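PDB 4WBE: caprin-1 from Homo sapiens, which binds mRNAs to regulate their transport, translation and stability, is essential for cytoplasmic stress granule formation, and is represented here by its dimeric HR-1 domain. Local coordinates for the interface of chains A and B. Residues are numbered along the deposited sequence; one frame, centred on the assembly and turned at random. Chains: chain A/B, Caprin-1.

The interface of chains A and B. Residues chain A 66, 70-72; chain B 113, 115-116.
A bend at chi3 (64°) in the otherwise outstretched A:Arg71 turns its guanidinium aside towards the carboxylate of B:Asp116, whose CG stands anti to its carbonyl carbon (chi1 -78°). The two form a salt bridge, A:Arg71 NE lying 2.8 Å from B:Asp116 OD2. The groups are nearly perpendicular, their planes 85° apart, and NE meets OD2 from above the carboxylate plane. A:Arg71 NH2 adds weak bonds to the same oxygen and to the side-chain oxygen OD1 of B:Asn113. The other carboxylate oxygen, B:Asp116 OD1, accepts a hydrogen bond from the backbone N of A:Leu72 (2.9 Å), so one aspartate ties together a side chain and the first amide of a helix, whose N-terminal end would probably favour its negative charge. A:Arg66 works beside this pair: its NH2 donates almost straight to B:Phe115 O (3.0 Å), in the carbonyl plane and on a lone pair. Its NE reaches that carbonyl through a water, while NH1 and NH2 both hold A:Leu70 O from one face, fixing the guanidinium's rotation. An alanine in place of A:Arg66 would probably leave B:Phe115 O without its direct partner and free the A:Leu70 carbonyl to shift. A:Leu72 CD2 packs against B:Phe115 CB at 4.0 Å. The patch joins the segment after helix 49-62 and the start of helix 72-75 of chain A to the 3-10 helix 114-116 of chain B and the residue before it, and recurs with chains exchanged across the two-fold of the caprin-1 dimerization domain.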
loop_
_atom_site.group_PDB
_atom_site.type_symbol
_atom_site.label_atom_id
_atom_site.label_comp_id
_atom_site.label_asym_id
_atom_site.label_seq_id
_atom_site.Cartn_x
_atom_site.Cartn_y
_atom_site.Cartn_z
ATOM N N ARG A 66 10.047 -4.931 -9.866
ATOM C CA ARG A 66 11.223 -5.184 -9.057
ATOM C C ARG A 66 12.489 -5.035 -9.912
ATOM O O ARG A 66 12.652 -5.726 -10.917
ATOM C CB ARG A 66 11.117 -6.588 -8.468
ATOM C CG ARG A 66 12.153 -6.899 -7.432
ATOM C CD ARG A 66 11.942 -6.104 -6.154
ATOM N NE ARG A 66 12.995 -6.434 -5.201
ATOM C CZ ARG A 66 14.157 -5.794 -5.125
ATOM N NH1 ARG A 66 14.403 -4.762 -5.923
ATOM N NH2 ARG A 66 15.068 -6.175 -4.239
ATOM N N LEU A 70 18.429 -2.862 -7.388
ATOM C CA LEU A 70 17.998 -2.233 -6.140
ATOM C C LEU A 70 17.715 -3.249 -5.040
ATOM O O LEU A 70 17.082 -4.279 -5.274
ATOM C CB LEU A 70 16.743 -1.377 -6.356
ATOM C CG LEU A 70 16.829 -0.140 -7.249
ATOM C CD1 LEU A 70 15.485 0.591 -7.297
ATOM C CD2 LEU A 70 17.940 0.790 -6.765
ATOM N N ARG A 71 18.191 -2.953 -3.837
ATOM C CA ARG A 71 17.826 -3.742 -2.667
ATOM C C ARG A 71 16.364 -3.474 -2.307
ATOM O O ARG A 71 15.781 -2.486 -2.765
ATOM C CB ARG A 71 18.743 -3.402 -1.489
ATOM C CG ARG A 71 20.205 -3.782 -1.713
ATOM C CD ARG A 71 21.042 -3.486 -0.478
ATOM N NE ARG A 71 20.604 -4.304 0.649
ATOM C CZ ARG A 71 21.021 -4.150 1.901
ATOM N NH1 ARG A 71 21.888 -3.191 2.208
ATOM N NH2 ARG A 71 20.561 -4.954 2.852
ATOM N N LEU A 72 15.768 -4.350 -1.501
ATOM C CA LEU A 72 14.370 -4.180 -1.100
ATOM C C LEU A 72 14.130 -2.840 -0.397
ATOM O O LEU A 72 13.119 -2.167 -0.648
ATOM C CB LEU A 72 13.925 -5.319 -0.172
ATOM C CG LEU A 72 12.487 -5.225 0.365
ATOM C CD1 LEU A 72 11.461 -5.323 -0.764
ATOM C CD2 LEU A 72 12.205 -6.259 1.468
ATOM N N ASN B 113 17.625 -10.195 4.149
ATOM C CA ASN B 113 18.025 -9.831 2.792
ATOM C C ASN B 113 17.687 -10.859 1.714
ATOM O O ASN B 113 18.214 -10.796 0.605
ATOM C CB ASN B 113 19.486 -9.389 2.737
ATOM C CG ASN B 113 19.747 -8.196 3.626
ATOM O OD1 ASN B 113 18.876 -7.326 3.799
ATOM N ND2 ASN B 113 20.937 -8.141 4.195
ATOM N N PHE B 115 14.965 -11.002 0.148
ATOM C CA PHE B 115 14.238 -10.281 -0.886
ATOM C C PHE B 115 15.063 -9.212 -1.604
ATOM O O PHE B 115 14.526 -8.449 -2.410
ATOM C CB PHE B 115 12.931 -9.703 -0.326
ATOM C CG PHE B 115 11.920 -10.755 0.028
ATOM C CD1 PHE B 115 11.218 -11.422 -0.971
ATOM C CD2 PHE B 115 11.667 -11.078 1.352
ATOM C CE1 PHE B 115 10.287 -12.400 -0.653
ATOM C CE2 PHE B 115 10.738 -12.052 1.682
ATOM C CZ PHE B 115 10.043 -12.715 0.679
ATOM N N ASP B 116 16.362 -9.154 -1.308
ATOM C CA ASP B 116 17.270 -8.284 -2.048
ATOM C C ASP B 116 17.579 -8.880 -3.421
ATOM O O ASP B 116 17.998 -8.167 -4.333
ATOM C CB ASP B 116 18.563 -8.023 -1.274
ATOM C CG ASP B 116 18.389 -7.000 -0.170
ATOM O OD1 ASP B 116 17.302 -6.388 -0.070
ATOM O OD2 ASP B 116 19.354 -6.801 0.593
HETATM O O HOH W 1 12.788 -9.193 -4.517
#